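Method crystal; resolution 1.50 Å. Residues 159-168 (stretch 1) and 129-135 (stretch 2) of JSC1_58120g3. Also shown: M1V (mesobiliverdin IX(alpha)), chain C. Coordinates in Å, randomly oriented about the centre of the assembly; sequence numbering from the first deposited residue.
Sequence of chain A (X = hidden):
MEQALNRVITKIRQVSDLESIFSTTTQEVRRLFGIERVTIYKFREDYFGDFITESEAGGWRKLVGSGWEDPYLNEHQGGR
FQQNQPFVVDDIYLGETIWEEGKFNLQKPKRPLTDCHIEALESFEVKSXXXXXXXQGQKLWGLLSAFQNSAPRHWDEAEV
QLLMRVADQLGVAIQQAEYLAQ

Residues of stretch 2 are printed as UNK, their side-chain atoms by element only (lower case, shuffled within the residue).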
# COMPACT_ATOMS: atom_id res chain seq x y z
N GLU A 159 4.45 -8.14 -8.69
CA GLU A 159 4.25 -7.78 -7.30
C GLU A 159 3.18 -6.71 -7.14
O GLU A 159 2.37 -6.76 -6.21
CB GLU A 159 5.56 -7.29 -6.69
CG GLU A 159 6.57 -8.38 -6.59
CD GLU A 159 7.92 -7.85 -6.18
OE1 GLU A 159 8.21 -6.68 -6.46
OE2 GLU A 159 8.70 -8.62 -5.63
N VAL A 160 3.17 -5.71 -8.02
CA VAL A 160 2.15 -4.67 -7.91
C VAL A 160 0.77 -5.26 -8.18
O VAL A 160 -0.21 -4.94 -7.49
CB VAL A 160 2.48 -3.51 -8.87
CG1 VAL A 160 1.44 -2.42 -8.75
CG2 VAL A 160 3.87 -2.95 -8.57
N GLN A 161 0.67 -6.15 -9.16
CA GLN A 161 -0.60 -6.81 -9.42
C GLN A 161 -1.05 -7.64 -8.23
O GLN A 161 -2.22 -7.59 -7.83
CB GLN A 161 -0.49 -7.67 -10.69
CG GLN A 161 -0.68 -6.85 -11.95
CD GLN A 161 0.28 -7.20 -13.08
OE1 GLN A 161 0.84 -8.30 -13.13
NE2 GLN A 161 0.47 -6.26 -14.00
N LEU A 162 -0.12 -8.39 -7.61
CA LEU A 162 -0.47 -9.13 -6.40
C LEU A 162 -1.00 -8.20 -5.33
O LEU A 162 -2.02 -8.47 -4.69
CB LEU A 162 0.75 -9.91 -5.90
CG LEU A 162 0.67 -10.85 -4.68
CD1 LEU A 162 0.72 -10.10 -3.35
CD2 LEU A 162 -0.55 -11.73 -4.73
N LEU A 163 -0.29 -7.09 -5.10
CA LEU A 163 -0.71 -6.16 -4.05
C LEU A 163 -2.12 -5.65 -4.31
O LEU A 163 -2.91 -5.51 -3.37
CB LEU A 163 0.26 -4.97 -3.99
CG LEU A 163 1.49 -5.03 -3.09
CD1 LEU A 163 2.28 -3.73 -3.19
CD2 LEU A 163 1.13 -5.31 -1.62
N MET A 164 -2.44 -5.36 -5.57
CA MET A 164 -3.77 -4.88 -5.91
C MET A 164 -4.83 -5.95 -5.68
O MET A 164 -5.94 -5.62 -5.25
CB MET A 164 -3.79 -4.39 -7.36
CG MET A 164 -2.88 -3.17 -7.60
SD MET A 164 -2.76 -2.60 -9.31
CE MET A 164 -4.43 -2.09 -9.63
N ARG A 165 -4.50 -7.22 -5.93
CA ARG A 165 -5.46 -8.29 -5.67
C ARG A 165 -5.66 -8.50 -4.18
O ARG A 165 -6.78 -8.78 -3.73
CB ARG A 165 -5.00 -9.60 -6.31
CG ARG A 165 -4.91 -9.56 -7.83
CD ARG A 165 -6.25 -9.29 -8.49
NE ARG A 165 -6.56 -7.86 -8.56
CZ ARG A 165 -5.91 -6.99 -9.32
NH1 ARG A 165 -4.89 -7.38 -10.08
NH2 ARG A 165 -6.27 -5.71 -9.33
N VAL A 166 -4.59 -8.38 -3.39
CA VAL A 166 -4.72 -8.46 -1.94
C VAL A 166 -5.59 -7.31 -1.43
O VAL A 166 -6.46 -7.51 -0.57
CB VAL A 166 -3.34 -8.47 -1.29
CG1 VAL A 166 -3.47 -8.38 0.22
CG2 VAL A 166 -2.58 -9.75 -1.68
N ALA A 167 -5.36 -6.11 -1.94
CA ALA A 167 -6.20 -4.98 -1.54
C ALA A 167 -7.65 -5.21 -1.93
O ALA A 167 -8.57 -4.83 -1.20
CB ALA A 167 -5.65 -3.69 -2.17
N ASP A 168 -7.88 -5.84 -3.09
CA ASP A 168 -9.23 -6.25 -3.46
C ASP A 168 -9.86 -7.12 -2.37
O ASP A 168 -11.01 -6.92 -1.97
CB ASP A 168 -9.20 -7.00 -4.79
CG ASP A 168 -9.01 -6.09 -5.99
OD1 ASP A 168 -9.18 -4.86 -5.84
OD2 ASP A 168 -8.72 -6.63 -7.07
N UNK A 129 8.58 2.37 -1.84
CA UNK A 129 7.18 2.11 -1.53
C UNK A 129 6.42 1.65 -2.76
O UNK A 129 6.60 2.20 -3.85
c UNK A 129 6.46 3.35 -0.95
s UNK A 129 6.54 4.86 -1.99
N UNK A 130 5.55 0.66 -2.56
CA UNK A 130 4.55 0.25 -3.55
C UNK A 130 3.20 0.39 -2.87
O UNK A 130 2.98 -0.23 -1.83
c UNK A 130 4.79 -1.18 -4.05
N UNK A 131 2.32 1.23 -3.42
CA UNK A 131 1.11 1.68 -2.74
C UNK A 131 -0.08 1.47 -3.66
O UNK A 131 -0.06 1.87 -4.83
c UNK A 131 1.21 3.16 -2.31
c UNK A 131 0.03 3.55 -1.39
c UNK A 131 2.55 3.45 -1.62
N UNK A 132 -1.13 0.81 -3.15
CA UNK A 132 -2.30 0.51 -3.98
C UNK A 132 -3.57 0.82 -3.21
O UNK A 132 -3.61 0.83 -1.97
c UNK A 132 -1.08 -1.32 -5.21
c UNK A 132 -2.35 -0.95 -4.45
c UNK A 132 -2.60 -1.89 -3.26
N UNK A 133 -4.64 1.05 -3.96
CA UNK A 133 -5.92 1.46 -3.40
C UNK A 133 -6.65 0.26 -2.79
O UNK A 133 -6.64 -0.85 -3.34
c UNK A 133 -6.78 2.10 -4.48
N UNK A 134 -7.30 0.51 -1.66
CA UNK A 134 -8.28 -0.43 -1.10
C UNK A 134 -9.66 0.15 -1.37
O UNK A 134 -9.99 1.23 -0.87
c UNK A 134 -9.17 -1.53 0.99
c UNK A 134 -6.74 -1.26 0.72
c UNK A 134 -8.08 -0.63 0.41
c UNK A 134 -6.39 -1.20 2.22
N UNK A 135 -10.46 -0.57 -2.17
CA UNK A 135 -11.82 -0.16 -2.51
C UNK A 135 -12.83 -0.99 -1.73
O UNK A 135 -12.74 -2.22 -1.70
c UNK A 135 -12.16 3.08 -5.62
c UNK A 135 -10.04 2.08 -6.06
c UNK A 135 -12.54 1.95 -4.91
c UNK A 135 -10.90 3.14 -6.19
c UNK A 135 -10.43 0.96 -5.35
c UNK A 135 -12.07 -0.31 -4.01
c UNK A 135 -11.68 0.89 -4.78
OA M1V C . 2.85 14.90 3.22
C1A M1V C . 3.04 15.63 2.26
NA M1V C . 2.85 15.27 0.98
C2A M1V C . 3.46 16.97 2.32
CMA M1V C . 3.78 17.74 3.58
C3A M1V C . 3.55 17.46 1.02
CAA M1V C . 3.97 18.82 0.59
CBA M1V C . 2.86 19.55 -0.16
C4A M1V C . 3.15 16.34 0.14
CHA M1V C . 3.08 16.42 -1.23
C1B M1V C . 2.70 15.41 -2.22
C2B M1V C . 2.76 15.68 -3.61
CMB M1V C . 3.23 16.97 -4.24
C3B M1V C . 2.34 14.57 -4.27
CAB M1V C . 2.25 14.39 -5.77
CBB M1V C . 3.37 13.46 -6.26
CGB M1V C . 4.72 14.14 -6.13
O2B M1V C . 5.00 15.13 -6.85
O1B M1V C . 5.57 13.74 -5.31
NB M1V C . 2.24 14.16 -2.05
C4B M1V C . 2.01 13.61 -3.26
CHB M1V C . 1.52 12.34 -3.59
C1C M1V C . 1.32 11.18 -2.83
C2C M1V C . 1.12 9.92 -3.41
CAC M1V C . 1.02 9.66 -4.90
CBC M1V C . -0.45 10.02 -5.23
CGC M1V C . -0.74 10.30 -6.70
O2C M1V C . 0.15 10.19 -7.56
O1C M1V C . -1.89 10.64 -7.07
C3C M1V C . 0.96 9.01 -2.37
CMC M1V C . 0.72 7.53 -2.54
NC M1V C . 1.30 11.04 -1.46
C4C M1V C . 1.08 9.72 -1.15
CHC M1V C . 0.99 9.32 0.21
C1D M1V C . 0.96 8.07 0.78
C2D M1V C . 0.14 7.68 1.87
CMD M1V C . -0.88 8.55 2.56
ND M1V C . 1.77 6.99 0.44
C4D M1V C . 1.46 5.96 1.25
OD M1V C . 2.02 4.86 1.19
C3D M1V C . 0.43 6.38 2.15
CAD M1V C . -0.24 5.54 3.21
CBD M1V C . 0.70 5.38 4.39
O HOH W 1 -8.97 -2.53 -3.97

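Position 129 carries one carbon and then one sulfur, unbranched, and its CB comes no nearer than 8.5 Å to CD1 of Leu 163. This is Cys 129, out of reach of the helix and with no part in the packing.

Position 130 has a single side-chain carbon, directed toward the helix, and CD1 of Leu 163 rests 3.7 Å from that CB. One carbon and nothing beyond it is Ala 130. Here the helix supplies the reach, Leu 163 extending its side chain over a short partner where the two backbones stand 7.0 Å apart, CA of Val 160 to CA of Ala 130.

At position 131 three carbons fork at the first, and the CA-to-CB bond points away from stretch 1. This is Val 131, which serves the other face of the strand: its CG2 comes within 3.2 Å of OD of the mesobiliverdin.

Position 132 again has three carbons forked at the first, now directed toward the helix, where they touch Met 164, Leu 163 and Ala 167. This is Val 132, with chi1 in the m well, the most covered residue of the contact. Its CG1 lies 3.5 Å from CG of Met 164 and 4.1 Å from CB of Leu 163, while its CG2 lies 3.7 Å from CB of Ala 167 and 3.6 Å from the backbone O of Leu 163. That oxygen already accepts the helical hydrogen bond from N of Ala 167, 2.9 Å away, so a methyl can sit beside it without leaving it unpaired.

Position 133 shows one carbon, set sideways, its CB 6.3 Å from CB of Ala 167. The backbone makes the contact instead, with O 3.2 Å from that same methyl. This is Ala 133.

Position 134 has four carbons, forked at the first, with one arm two carbons long, and one of them touches CB of Ala 167. This is Ile 134, whose CG1 meets CB of Ala 167 at 3.9 Å.

Position 135 bears one carbon followed by a six-carbon ring without a hydroxyl, and its CB comes no nearer than 5.7 Å to OD1 of Asp 168. This is Phe 135. A water accepts from N of Phe 135 at 3.0 Å and donates to O of Ala 133 at 2.9 Å and OD1 of Asp 168 at 3.0 Å.

The rule is apolar packing at a shallow 20° angle, with no direct hydrogen bond between the stretches. The CA–CA spacing narrows to 5.0 Å between Ala 167 and Ile 134, where the helix presents a lone methyl. Next to it Asp 168 reaches the strand through the water at OD1, and its OD2 forms a salt bridge within the helix with NE of Arg 165, 2.9 Å away.

Stretch 2 (129-135) CAVVAIF
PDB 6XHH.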